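Local coordinates for chorismate mutase and shikimate 5-dehydrogenase fusion protein (Clostridium acetobutylicum, PDB 3FBT) that probably catalyses the reversible NADPH-dependent reduction of 3-dehydroshikimate to shikimate, through the shikimate dehydrogenase part of a fusion with chorismate mutase, at residues 107-112 and 211-216; 125-130 and 139-144; 184-189 and 196-201; 236-241 and 256-261. All coordinates share one frame; numbering follows the deposited sequence.

Contact 1 (107-112 and 211-216); sequences IGFGKM and VDLIYN
Where Val211 and Leu213 face Phe109 and Met112 of a helix, the end of the strand and the turn after it are fixed by Asp212 OD1, which two N-H groups grip. Ile214 N donates to it over 3.0 Å at 162°, approaching from above the carboxylate plane, and Asn184 ND2 is the second donor. The bond from Ile214 closes an Asx turn that takes the chain out of the strand, while Asp212 OD2 is held by Thr220 OG1. Asp212 points away from the helix, so the contact itself is apolar. Met112 and Val211 meet tip to tip. Methyl CE lies only 3.4 Å from Val211 CG1, tighter than a normal carbon contact, and SD is 3.9 Å from the same methyl. The methionine reaches it with a straight chain up to the sulfur and then an unstaggered last torsion (chi3 33°), consistent with the tight fit against Val211 CG1. Phe109 presents CE1 obliquely, 4.0 Å from Leu213 CD1 and 4.2 Å from Val211 CG1; its side chain lies at about a right angle to that of Leu213. Leu213 is a predicted NADP(+)-binding residue and Tyr215 a predicted shikimate-binding one, so the packing lies close to the presumed active site. Strand 209-212 runs between strands 181-184 and 232-234 of the parallel Rossmann sheet. Helix 105-115, which leads from the N-terminal mixed sheet into this domain, covers one face together with Met239 of helix 237-252; Phe222 and Leu223 of helix 221-228 pack against Asp212.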
loop_
_atom_site.group_PDB
_atom_site.type_symbol
_atom_site.label_atom_id
_atom_site.label_comp_id
_atom_site.label_asym_id
_atom_site.label_seq_id
_atom_site.Cartn_x
_atom_site.Cartn_y
_atom_site.Cartn_z
ATOM N N ILE A 107 -6.040 -10.649 -23.146
ATOM C CA ILE A 107 -7.445 -10.191 -23.155
ATOM C C ILE A 107 -7.463 -8.801 -23.730
ATOM O O ILE A 107 -8.306 -8.441 -24.545
ATOM C CB ILE A 107 -8.029 -10.159 -21.730
ATOM C CG1 ILE A 107 -7.924 -11.546 -21.106
ATOM C CG2 ILE A 107 -9.487 -9.719 -21.769
ATOM C CD1 ILE A 107 -8.776 -11.757 -19.831
ATOM N N GLY A 108 -6.522 -7.969 -23.285
ATOM C CA GLY A 108 -6.465 -6.604 -23.834
ATOM C C GLY A 108 -6.277 -6.604 -25.371
ATOM O O GLY A 108 -6.825 -5.748 -26.090
ATOM N N PHE A 109 -5.441 -7.491 -25.862
ATOM C CA PHE A 109 -5.082 -7.460 -27.280
ATOM C C PHE A 109 -6.378 -7.807 -28.083
ATOM O O PHE A 109 -6.748 -7.111 -29.008
ATOM C CB PHE A 109 -3.986 -8.487 -27.581
ATOM C CG PHE A 109 -3.557 -8.517 -29.050
ATOM C CD1 PHE A 109 -2.945 -7.432 -29.630
ATOM C CD2 PHE A 109 -3.881 -9.588 -29.843
ATOM C CE1 PHE A 109 -2.580 -7.463 -30.976
ATOM C CE2 PHE A 109 -3.518 -9.617 -31.189
ATOM C CZ PHE A 109 -2.875 -8.552 -31.746
ATOM N N GLY A 110 -7.085 -8.828 -27.639
ATOM C CA GLY A 110 -8.351 -9.189 -28.273
ATOM C C GLY A 110 -9.376 -8.063 -28.228
ATOM O O GLY A 110 -10.146 -7.901 -29.183
ATOM N N LYS A 111 -9.406 -7.266 -27.149
ATOM C CA LYS A 111 -10.432 -6.233 -27.104
ATOM C C LYS A 111 -10.127 -5.162 -28.126
ATOM O O LYS A 111 -11.044 -4.503 -28.688
ATOM C CB LYS A 111 -10.613 -5.614 -25.707
ATOM C CG LYS A 111 -11.045 -6.594 -24.605
ATOM C CD LYS A 111 -12.542 -6.781 -24.420
ATOM C CE LYS A 111 -12.817 -8.073 -23.535
ATOM N NZ LYS A 111 -14.268 -8.433 -23.267
ATOM N N MET A 112 -8.829 -4.936 -28.336
ATOM C CA MET A 112 -8.368 -3.929 -29.263
ATOM C C MET A 112 -8.734 -4.276 -30.758
ATOM O O MET A 112 -9.190 -3.412 -31.524
ATOM C CB MET A 112 -6.877 -3.726 -29.074
ATOM C CG MET A 112 -6.299 -2.578 -29.891
ATOM S SD MET A 112 -4.459 -2.590 -30.051
ATOM C CE MET A 112 -4.008 -4.238 -30.078
ATOM N N VAL A 211 -1.271 -2.805 -36.812
ATOM C CA VAL A 211 -1.517 -2.693 -35.344
ATOM C C VAL A 211 -0.164 -2.427 -34.607
ATOM O O VAL A 211 0.737 -3.272 -34.642
ATOM C CB VAL A 211 -2.162 -4.009 -34.733
ATOM C CG1 VAL A 211 -2.578 -3.856 -33.176
ATOM C CG2 VAL A 211 -3.376 -4.483 -35.515
ATOM N N ASP A 212 -0.003 -1.281 -33.971
ATOM C CA ASP A 212 1.147 -1.055 -33.094
ATOM C C ASP A 212 0.730 -1.176 -31.618
ATOM O O ASP A 212 -0.239 -0.579 -31.197
ATOM C CB ASP A 212 1.717 0.333 -33.298
ATOM C CG ASP A 212 3.188 0.413 -32.886
ATOM O OD1 ASP A 212 3.587 -0.389 -32.019
ATOM O OD2 ASP A 212 3.966 1.238 -33.474
ATOM N N LEU A 213 1.454 -1.936 -30.819
ATOM C CA LEU A 213 1.107 -2.031 -29.385
ATOM C C LEU A 213 1.607 -0.820 -28.602
ATOM O O LEU A 213 1.244 -0.635 -27.448
ATOM C CB LEU A 213 1.650 -3.300 -28.731
ATOM C CG LEU A 213 0.886 -4.593 -28.699
ATOM C CD1 LEU A 213 0.503 -5.013 -30.123
ATOM C CD2 LEU A 213 1.865 -5.516 -28.095
ATOM N N ILE A 214 2.451 -0.010 -29.221
ATOM C CA ILE A 214 2.770 1.312 -28.728
ATOM C C ILE A 214 1.577 2.279 -28.788
ATOM O O ILE A 214 0.847 2.323 -29.810
ATOM C CB ILE A 214 3.864 1.879 -29.594
ATOM C CG1 ILE A 214 5.092 0.935 -29.499
ATOM C CG2 ILE A 214 4.131 3.403 -29.214
ATOM C CD1 ILE A 214 6.162 1.190 -30.590
ATOM N N TYR A 215 1.388 3.067 -27.712
ATOM C CA TYR A 215 0.247 4.028 -27.587
ATOM C C TYR A 215 0.775 5.431 -27.311
ATOM O O TYR A 215 0.024 6.409 -27.265
ATOM C CB TYR A 215 -0.712 3.653 -26.409
ATOM C CG TYR A 215 0.007 3.434 -25.088
ATOM C CD1 TYR A 215 0.390 4.512 -24.266
ATOM C CD2 TYR A 215 0.358 2.165 -24.701
ATOM C CE1 TYR A 215 1.107 4.287 -23.054
ATOM C CE2 TYR A 215 1.046 1.934 -23.545
ATOM C CZ TYR A 215 1.406 2.979 -22.729
ATOM O OH TYR A 215 2.101 2.638 -21.615
ATOM N N ASN A 216 2.058 5.546 -27.030
ATOM C CA ASN A 216 2.631 6.867 -26.935
ATOM C C ASN A 216 3.955 6.769 -27.608
ATOM O O ASN A 216 4.821 6.049 -27.100
ATOM C CB ASN A 216 2.864 7.234 -25.479
ATOM C CG ASN A 216 3.431 8.623 -25.327
ATOM O OD1 ASN A 216 3.427 9.416 -26.278
ATOM N ND2 ASN A 216 3.931 8.935 -24.132
#

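Contact 2 (125-130 and 139-144). With SO4 (sulfate ion), chain E.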
loop_
_atom_site.group_PDB
_atom_site.type_symbol
_atom_site.label_atom_id
_atom_site.label_comp_id
_atom_site.label_asym_id
_atom_site.label_seq_id
_atom_site.Cartn_x
_atom_site.Cartn_y
_atom_site.Cartn_z
ATOM N N CYS A 125 -1.114 -13.306 -40.814
ATOM C CA CYS A 125 -0.735 -12.391 -39.735
ATOM C C CYS A 125 0.764 -12.349 -39.486
ATOM O O CYS A 125 1.387 -13.413 -39.302
ATOM C CB CYS A 125 -1.411 -12.830 -38.464
ATOM S SG CYS A 125 -3.233 -12.763 -38.605
ATOM N N VAL A 126 1.290 -11.129 -39.460
ATOM C CA VAL A 126 2.698 -10.914 -39.286
ATOM C C VAL A 126 3.060 -10.184 -38.000
ATOM O O VAL A 126 2.681 -9.049 -37.788
ATOM C CB VAL A 126 3.305 -10.173 -40.543
ATOM C CG1 VAL A 126 4.738 -9.787 -40.267
ATOM C CG2 VAL A 126 3.232 -11.144 -41.737
ATOM N N VAL A 127 3.831 -10.823 -37.159
ATOM C CA VAL A 127 4.261 -10.177 -35.907
ATOM C C VAL A 127 5.705 -9.702 -35.931
ATOM O O VAL A 127 6.643 -10.489 -36.223
ATOM C CB VAL A 127 4.087 -11.152 -34.699
ATOM C CG1 VAL A 127 4.435 -10.449 -33.361
ATOM C CG2 VAL A 127 2.733 -11.748 -34.664
ATOM N N LEU A 128 5.909 -8.433 -35.570
ATOM C CA LEU A 128 7.249 -7.885 -35.510
ATOM C C LEU A 128 7.835 -7.913 -34.109
ATOM O O LEU A 128 7.254 -7.329 -33.176
ATOM C CB LEU A 128 7.292 -6.450 -36.012
ATOM C CG LEU A 128 6.504 -6.225 -37.308
ATOM C CD1 LEU A 128 6.580 -4.723 -37.604
ATOM C CD2 LEU A 128 7.019 -7.066 -38.398
ATOM N N GLY A 129 8.992 -8.563 -33.975
ATOM C CA GLY A 129 9.639 -8.833 -32.683
ATOM C C GLY A 129 9.167 -10.064 -31.910
ATOM O O GLY A 129 8.051 -10.555 -32.062
ATOM N N SER A 130 10.030 -10.549 -31.027
ATOM C CA SER A 130 9.743 -11.734 -30.226
ATOM C C SER A 130 9.641 -11.534 -28.735
ATOM O O SER A 130 9.423 -12.505 -28.025
ATOM C CB SER A 130 10.854 -12.741 -30.445
ATOM O OG SER A 130 12.062 -12.136 -30.043
ATOM N N GLN A 139 -0.229 -16.378 -29.056
ATOM C CA GLN A 139 -1.253 -17.310 -28.582
ATOM C C GLN A 139 -2.638 -16.888 -29.074
ATOM O O GLN A 139 -3.430 -17.735 -29.519
ATOM C CB GLN A 139 -1.268 -17.422 -27.064
ATOM C CG GLN A 139 -2.188 -18.471 -26.605
ATOM C CD GLN A 139 -1.659 -19.816 -27.012
ATOM O OE1 GLN A 139 -0.443 -20.022 -27.057
ATOM N NE2 GLN A 139 -2.566 -20.748 -27.330
ATOM N N TYR A 140 -2.943 -15.588 -28.975
ATOM C CA TYR A 140 -4.241 -15.129 -29.456
ATOM C C TYR A 140 -4.479 -15.405 -30.960
ATOM O O TYR A 140 -5.532 -15.937 -31.298
ATOM C CB TYR A 140 -4.418 -13.659 -29.171
ATOM C CG TYR A 140 -5.771 -13.124 -29.537
ATOM C CD1 TYR A 140 -6.850 -13.143 -28.609
ATOM C CD2 TYR A 140 -5.987 -12.592 -30.780
ATOM C CE1 TYR A 140 -8.123 -12.663 -28.958
ATOM C CE2 TYR A 140 -7.261 -12.115 -31.154
ATOM C CZ TYR A 140 -8.303 -12.128 -30.257
ATOM O OH TYR A 140 -9.493 -11.590 -30.688
ATOM N N LEU A 141 -3.522 -15.048 -31.834
ATOM C CA LEU A 141 -3.668 -15.231 -33.283
ATOM C C LEU A 141 -3.957 -16.683 -33.659
ATOM O O LEU A 141 -4.805 -16.994 -34.511
ATOM C CB LEU A 141 -2.425 -14.796 -34.038
ATOM C CG LEU A 141 -1.932 -13.371 -33.893
ATOM C CD1 LEU A 141 -0.541 -13.234 -34.545
ATOM C CD2 LEU A 141 -2.977 -12.374 -34.448
ATOM N N LYS A 142 -3.266 -17.561 -32.986
ATOM C CA LYS A 142 -3.405 -18.946 -33.181
ATOM C C LYS A 142 -4.748 -19.450 -32.594
ATOM O O LYS A 142 -5.429 -20.262 -33.218
ATOM C CB LYS A 142 -2.243 -19.632 -32.497
ATOM C CG LYS A 142 -2.619 -20.989 -32.062
ATOM C CD LYS A 142 -1.376 -21.859 -31.756
ATOM C CE LYS A 142 -1.778 -23.329 -31.672
ATOM N NZ LYS A 142 -2.611 -23.543 -30.443
ATOM N N ASP A 143 -5.113 -18.991 -31.396
ATOM C CA ASP A 143 -6.394 -19.356 -30.835
ATOM C C ASP A 143 -7.505 -18.931 -31.762
ATOM O O ASP A 143 -8.546 -19.530 -31.717
ATOM C CB ASP A 143 -6.657 -18.724 -29.468
ATOM C CG ASP A 143 -5.919 -19.398 -28.409
ATOM O OD1 ASP A 143 -5.455 -20.540 -28.650
ATOM O OD2 ASP A 143 -5.785 -18.782 -27.324
ATOM N N ASN A 144 -7.298 -17.863 -32.535
ATOM C CA ASN A 144 -8.315 -17.366 -33.448
ATOM C C ASN A 144 -8.190 -17.811 -34.921
ATOM O O ASN A 144 -8.790 -17.222 -35.780
ATOM C CB ASN A 144 -8.362 -15.850 -33.416
ATOM C CG ASN A 144 -9.102 -15.342 -32.245
ATOM O OD1 ASN A 144 -10.142 -14.705 -32.398
ATOM N ND2 ASN A 144 -8.575 -15.599 -31.045
HETATM S S SO4 E . 13.802 -9.501 -31.969
HETATM O O1 SO4 E . 14.029 -8.899 -33.313
HETATM O O2 SO4 E . 15.072 -9.150 -31.328
HETATM O O3 SO4 E . 12.724 -8.833 -31.217
HETATM O O4 SO4 E . 13.488 -10.922 -31.947
#
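Next to Leu141, the residue that meets Cys125 and Val127 across the contact, the ring of Tyr140 has Asn144 ND2 3.5 Å above its plane, over the centre of one face, and makes an edge-to-face pair with the ring of Tyr106. The same amide nitrogen donates to Tyr140 O over 3.1 Å, tilted from the carbonyl plane; with Asn144 N as a second donor, that carbonyl is gripped twice as the helix ends. Leu141 alone carries the helix side of the contact. Its CD1 comes within 3.6 Å of Val127 CG2, the branch beside its own backbone N and anti to the carbonyl carbon, and 4.0 Å of Cys125 CB; CD2 approaches Cys125 SG at 4.2 Å. One branched side chain thus spans two residues on the same face of strand 124-128. Strand and helix 134-143 open a beta-alpha-beta unit whose next strand, 148-153, adds Ile149 against Leu141. Just past the far end of the strand, Ser130 OG donates to sulfate O4 over 2.7 Å and Ser130 N to O3 over 3.2 Å. Chemically the two ends differ: buried apolar packing, with one cysteine sulfur at its edge, joins helix to sheet, while Ser130 gives the anion an N-H and a hydroxyl, to which Thr153 and Arg154, at the end of strand 148-153, add a hydroxyl and a guanidinium. The sulfate, probably from the crystallisation liquor, is consistent with a phosphate-binding place for NADP(+), possibly its 2'-phosphate.

Contact 3 (184-189 and 196-201); sequences NCTPKG and ESPVDK
Pro198 is received by three residues of 184-189. Its CG lies 3.3 Å from Asn184 OD1, its CB 3.8 Å from Thr186 OG1, and its CD 3.9 Å from Lys188 CB, so the ring crosses two polar side chains obliquely and rests on the root of a lysine. Farther out, Lys188 and Glu196 form a long salt bridge, NZ to OE1 3.5 Å. The carboxylate oxygen lies alongside the lysine chain rather than at its end, with Lys188 CD only 3.1 Å from Glu196 OE1. A water bridges the pair: it accepts from Lys188 NZ, donates to Glu196 OE1 and also donates to Ser197 O. Behind this shell Asn184 OD1 takes two bonds. Thr186 OG1 donates in the carbonyl plane, on a lone pair, over 2.9 Å, whereas Thr186 N comes from above that plane and closes an Asx turn. Thr186 OG1, swung between its own backbone N and carbonyl carbon (chi1 79°), then accepts from Lys188 N over 3.0 Å, an ST turn overlapping the first. The amide of Asn184 is oriented further by Asp212, to which ND2 donates. On the other segment, Ser197 OG donates to Val199 O in the carbonyl plane. Both segments belong to the long loop between strand 181-184 and helix 201-204. Leu128 of strand 124-128 packs on Asn184, Pro198 and Val199, Tyr171 of helix 171-174 touches Thr186 and Val199, and helix 221-228 meets Ser197 through Phe222 and Tyr225.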
loop_
_atom_site.group_PDB
_atom_site.type_symbol
_atom_site.label_atom_id
_atom_site.label_comp_id
_atom_site.label_asym_id
_atom_site.label_seq_id
_atom_site.Cartn_x
_atom_site.Cartn_y
_atom_site.Cartn_z
ATOM N N ASN A 184 3.295 -4.639 -34.677
ATOM C CA ASN A 184 4.555 -4.283 -34.080
ATOM C C ASN A 184 4.575 -4.648 -32.611
ATOM O O ASN A 184 3.799 -4.123 -31.829
ATOM C CB ASN A 184 4.748 -2.791 -34.139
ATOM C CG ASN A 184 6.026 -2.397 -33.515
ATOM O OD1 ASN A 184 7.043 -3.046 -33.772
ATOM N ND2 ASN A 184 6.009 -1.357 -32.642
ATOM N N CYS A 185 5.454 -5.556 -32.236
ATOM C CA CYS A 185 5.654 -5.891 -30.840
ATOM C C CYS A 185 7.038 -5.441 -30.343
ATOM O O CYS A 185 7.430 -5.778 -29.229
ATOM C CB CYS A 185 5.510 -7.411 -30.694
ATOM S SG CYS A 185 3.795 -7.903 -30.676
ATOM N N THR A 186 7.755 -4.670 -31.161
ATOM C CA THR A 186 9.128 -4.225 -30.870
ATOM C C THR A 186 9.115 -2.896 -30.167
ATOM O O THR A 186 8.117 -2.235 -30.176
ATOM C CB THR A 186 10.017 -3.908 -32.196
ATOM O OG1 THR A 186 9.662 -2.624 -32.724
ATOM C CG2 THR A 186 9.845 -4.926 -33.253
ATOM N N PRO A 187 10.278 -2.470 -29.625
ATOM C CA PRO A 187 10.274 -1.100 -29.020
ATOM C C PRO A 187 10.562 0.061 -29.951
ATOM O O PRO A 187 10.536 1.198 -29.482
ATOM C CB PRO A 187 11.371 -1.150 -27.923
ATOM C CG PRO A 187 12.242 -2.311 -28.319
ATOM C CD PRO A 187 11.269 -3.348 -28.975
ATOM N N LYS A 188 10.748 -0.193 -31.249
ATOM C CA LYS A 188 10.956 0.888 -32.226
ATOM C C LYS A 188 9.677 1.637 -32.417
ATOM O O LYS A 188 8.628 1.040 -32.640
ATOM C CB LYS A 188 11.398 0.334 -33.569
ATOM C CG LYS A 188 12.371 -0.786 -33.454
ATOM C CD LYS A 188 13.293 -0.714 -34.606
ATOM C CE LYS A 188 14.601 -1.463 -34.303
ATOM N NZ LYS A 188 15.229 -1.546 -35.650
ATOM N N GLY A 189 9.755 2.938 -32.306
ATOM C CA GLY A 189 8.570 3.787 -32.406
ATOM C C GLY A 189 8.199 4.490 -31.092
ATOM O O GLY A 189 7.442 5.488 -31.112
ATOM N N GLU A 196 12.096 5.910 -35.200
ATOM C CA GLU A 196 12.370 4.688 -35.918
ATOM C C GLU A 196 11.095 3.933 -36.124
ATOM O O GLU A 196 10.145 4.000 -35.324
ATOM C CB GLU A 196 13.249 3.732 -35.111
ATOM C CG GLU A 196 14.717 3.984 -35.102
ATOM C CD GLU A 196 15.418 2.928 -34.297
ATOM O OE1 GLU A 196 15.168 1.736 -34.553
ATOM O OE2 GLU A 196 16.205 3.275 -33.399
ATOM N N SER A 197 11.127 3.136 -37.178
ATOM C CA SER A 197 10.102 2.206 -37.440
ATOM C C SER A 197 10.763 0.842 -37.461
ATOM O O SER A 197 11.911 0.734 -37.869
ATOM C CB SER A 197 9.516 2.549 -38.760
ATOM O OG SER A 197 8.457 1.722 -39.034
ATOM N N PRO A 198 10.055 -0.221 -37.034
ATOM C CA PRO A 198 10.676 -1.511 -37.313
ATOM C C PRO A 198 10.746 -1.882 -38.824
ATOM O O PRO A 198 11.597 -2.671 -39.180
ATOM C CB PRO A 198 9.769 -2.517 -36.567
ATOM C CG PRO A 198 8.421 -1.837 -36.567
ATOM C CD PRO A 198 8.743 -0.368 -36.386
ATOM N N VAL A 199 9.834 -1.402 -39.678
ATOM C CA VAL A 199 9.877 -1.761 -41.120
ATOM C C VAL A 199 9.721 -0.550 -42.058
ATOM O O VAL A 199 9.336 0.553 -41.621
ATOM C CB VAL A 199 8.825 -2.862 -41.487
ATOM C CG1 VAL A 199 9.048 -4.150 -40.690
ATOM C CG2 VAL A 199 7.478 -2.399 -41.210
ATOM N N ASP A 200 10.039 -0.719 -43.351
ATOM C CA ASP A 200 9.861 0.407 -44.286
ATOM C C ASP A 200 8.395 0.525 -44.675
ATOM O O ASP A 200 7.636 -0.447 -44.563
ATOM C CB ASP A 200 10.684 0.242 -45.572
ATOM C CG ASP A 200 12.186 0.182 -45.323
ATOM O OD1 ASP A 200 12.729 1.154 -44.748
ATOM O OD2 ASP A 200 12.830 -0.846 -45.719
ATOM N N LYS A 201 8.005 1.706 -45.147
ATOM C CA LYS A 201 6.599 1.972 -45.565
ATOM C C LYS A 201 6.134 1.093 -46.693
ATOM O O LYS A 201 4.960 0.694 -46.804
ATOM C CB LYS A 201 6.446 3.406 -46.040
ATOM C CG LYS A 201 5.068 3.640 -46.620
ATOM C CD LYS A 201 4.810 5.098 -46.866
ATOM C CE LYS A 201 3.544 5.249 -47.705
ATOM N NZ LYS A 201 3.767 4.975 -49.184
HETATM O O HOH W 1 15.048 0.748 -37.018
#

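Contact 4 (236-241 and 256-261)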
loop_
_atom_site.group_PDB
_atom_site.type_symbol
_atom_site.label_atom_id
_atom_site.label_comp_id
_atom_site.label_asym_id
_atom_site.label_seq_id
_atom_site.Cartn_x
_atom_site.Cartn_y
_atom_site.Cartn_z
ATOM N N GLY A 236 -1.863 1.234 -29.479
ATOM C CA GLY A 236 -2.207 0.244 -28.467
ATOM C C GLY A 236 -2.977 0.761 -27.277
ATOM O O GLY A 236 -2.995 0.099 -26.255
ATOM N N LEU A 237 -3.574 1.943 -27.384
ATOM C CA LEU A 237 -4.280 2.545 -26.247
ATOM C C LEU A 237 -5.462 1.727 -25.732
ATOM O O LEU A 237 -5.596 1.492 -24.517
ATOM C CB LEU A 237 -4.678 3.974 -26.543
ATOM C CG LEU A 237 -5.221 4.815 -25.406
ATOM C CD1 LEU A 237 -4.330 4.689 -24.116
ATOM C CD2 LEU A 237 -5.238 6.253 -25.946
ATOM N N TYR A 238 -6.270 1.198 -26.643
ATOM C CA TYR A 238 -7.384 0.425 -26.215
ATOM C C TYR A 238 -6.931 -0.846 -25.485
ATOM O O TYR A 238 -7.600 -1.337 -24.585
ATOM C CB TYR A 238 -8.298 0.091 -27.394
ATOM C CG TYR A 238 -9.683 -0.207 -26.916
ATOM C CD1 TYR A 238 -10.541 0.824 -26.535
ATOM C CD2 TYR A 238 -10.112 -1.508 -26.793
ATOM C CE1 TYR A 238 -11.801 0.541 -26.021
ATOM C CE2 TYR A 238 -11.391 -1.812 -26.307
ATOM C CZ TYR A 238 -12.216 -0.779 -25.924
ATOM O OH TYR A 238 -13.495 -1.099 -25.447
ATOM N N MET A 239 -5.804 -1.418 -25.896
ATOM C CA MET A 239 -5.290 -2.576 -25.246
ATOM C C MET A 239 -4.869 -2.207 -23.802
ATOM O O MET A 239 -5.208 -2.899 -22.896
ATOM C CB MET A 239 -4.079 -3.141 -26.039
ATOM C CG MET A 239 -3.411 -4.397 -25.375
ATOM S SD MET A 239 -2.071 -5.081 -26.470
ATOM C CE MET A 239 -1.374 -6.386 -25.477
ATOM N N LEU A 240 -4.096 -1.145 -23.625
ATOM C CA LEU A 240 -3.690 -0.710 -22.315
ATOM C C LEU A 240 -4.901 -0.518 -21.400
ATOM O O LEU A 240 -4.897 -0.984 -20.268
ATOM C CB LEU A 240 -2.929 0.595 -22.423
ATOM C CG LEU A 240 -2.334 1.121 -21.103
ATOM C CD1 LEU A 240 -1.173 0.210 -20.606
ATOM C CD2 LEU A 240 -1.828 2.555 -21.412
ATOM N N VAL A 241 -5.943 0.163 -21.891
ATOM C CA VAL A 241 -7.104 0.446 -21.078
ATOM C C VAL A 241 -7.842 -0.778 -20.801
ATOM O O VAL A 241 -8.254 -1.002 -19.659
ATOM C CB VAL A 241 -8.007 1.551 -21.691
ATOM C CG1 VAL A 241 -9.326 1.641 -20.939
ATOM C CG2 VAL A 241 -7.249 2.852 -21.612
ATOM N N ILE A 256 -16.538 -4.688 -15.725
ATOM C CA ILE A 256 -16.447 -3.269 -16.009
ATOM C C ILE A 256 -17.025 -3.000 -17.392
ATOM O O ILE A 256 -16.611 -3.623 -18.337
ATOM C CB ILE A 256 -14.990 -2.815 -15.934
ATOM C CG1 ILE A 256 -14.470 -3.049 -14.505
ATOM C CG2 ILE A 256 -14.856 -1.368 -16.292
ATOM C CD1 ILE A 256 -13.108 -2.577 -14.321
ATOM N N ASP A 257 -17.996 -2.093 -17.472
ATOM C CA ASP A 257 -18.785 -1.834 -18.678
ATOM C C ASP A 257 -17.857 -1.473 -19.795
ATOM O O ASP A 257 -16.868 -0.764 -19.585
ATOM C CB ASP A 257 -19.756 -0.656 -18.441
ATOM C CG ASP A 257 -21.023 -1.080 -17.717
ATOM O OD1 ASP A 257 -21.281 -2.316 -17.681
ATOM O OD2 ASP A 257 -21.770 -0.191 -17.178
ATOM N N GLU A 258 -18.139 -1.940 -20.999
ATOM C CA GLU A 258 -17.409 -1.417 -22.142
ATOM C C GLU A 258 -17.437 0.110 -22.170
ATOM O O GLU A 258 -16.531 0.754 -22.723
ATOM C CB GLU A 258 -18.001 -1.936 -23.422
ATOM C CG GLU A 258 -17.388 -1.248 -24.622
ATOM C CD GLU A 258 -17.711 -2.025 -25.877
ATOM O OE1 GLU A 258 -18.322 -3.132 -25.728
ATOM O OE2 GLU A 258 -17.341 -1.552 -26.983
ATOM N N ILE A 259 -18.489 0.670 -21.561
ATOM C CA ILE A 259 -18.759 2.118 -21.492
ATOM C C ILE A 259 -17.736 2.865 -20.649
ATOM O O ILE A 259 -17.271 3.929 -20.995
ATOM C CB ILE A 259 -20.112 2.327 -20.741
ATOM C CG1 ILE A 259 -21.266 1.640 -21.479
ATOM C CG2 ILE A 259 -20.303 3.776 -20.343
ATOM C CD1 ILE A 259 -21.358 1.944 -22.975
ATOM N N ILE A 260 -17.408 2.289 -19.506
ATOM C CA ILE A 260 -16.259 2.747 -18.686
ATOM C C ILE A 260 -14.940 2.666 -19.445
ATOM O O ILE A 260 -14.135 3.620 -19.409
ATOM C CB ILE A 260 -16.190 1.968 -17.353
ATOM C CG1 ILE A 260 -17.428 2.337 -16.525
ATOM C CG2 ILE A 260 -14.933 2.362 -16.582
ATOM C CD1 ILE A 260 -17.830 1.297 -15.479
ATOM N N VAL A 261 -14.734 1.580 -20.199
ATOM C CA VAL A 261 -13.495 1.489 -21.014
ATOM C C VAL A 261 -13.295 2.618 -22.082
ATOM O O VAL A 261 -12.258 3.265 -22.094
ATOM C CB VAL A 261 -13.261 0.103 -21.572
ATOM C CG1 VAL A 261 -11.899 0.035 -22.284
ATOM C CG2 VAL A 261 -13.254 -0.857 -20.446
#
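A helical hairpin at the C-terminal end of the chain, made of helices 237-252 and 258-273 and the short loop between them, packs together here, with the first turn of the second helix set against the opening turns of the first. Their backbones come nearest at Val241 and Val261, whose CA atoms are 6.5 Å apart. The two valines slide past each other in opposite directions, and Val241 CG1 sits 3.3 Å from Val261 CG1, inside the usual carbon-carbon distance. Both methyls are anti to their backbone N (chi1 170° and -174°), which turns each toward the other helix. Val241 CG1 also lies 3.5 Å from Val261 O, so a backbone carbonyl of the second helix forms part of the surface it rests on. Tyr238, one turn earlier, meets the same methyl of Val261 from another direction: CG1 approaches the ring obliquely, 3.7 Å from CZ, and the two side chains cross at about a right angle. No hydrogen bond joins the segments; the contact is mainly apolar, with the phenol oxygen and Val261 O at its borders. The phenol oxygen makes a weak hydrogen bond to Asp262 OD1, just beyond the second segment. Farther along, Leu237 packs on Phe265 and Leu268, showing that helix 258-273 runs back past the start of its partner. Gly236, right before helix 237-252, is a predicted NADP(+)-binding residue. On the solvent side, Glu258 crosses the tyrosine with its carboxylate plane turned 65° from the ring; its OE2 is engaged in a salt bridge with Lys115, and its CG lies 4.0 Å from Tyr238 OH.

In the fold
Contact 1 is the hub: it touches each of the other three. Towards contact 2, Gly110 CA packs 3.5 Å from Tyr140 CZ; towards contact 3, Val211 O meets Asn184 N at 2.9 Å, a probable strand-to-strand hydrogen bond; towards contact 4, Ile214 O and Gly236 N are likewise 2.9 Å apart. Contacts 2 and 3 meet where Leu128 O lies 2.7 Å from Cys185 N, at the ends of neighbouring strands; contact 2 binds the sulfate, and the side chain of Thr186 in contact 3 comes within about 5 Å of it. Contact 4 stands apart from them, its centre about 21 Å from that of contact 2 and about 24 Å from that of contact 3. Predicted NADP(+)-binding residues occur in contacts 1, 2 and 4.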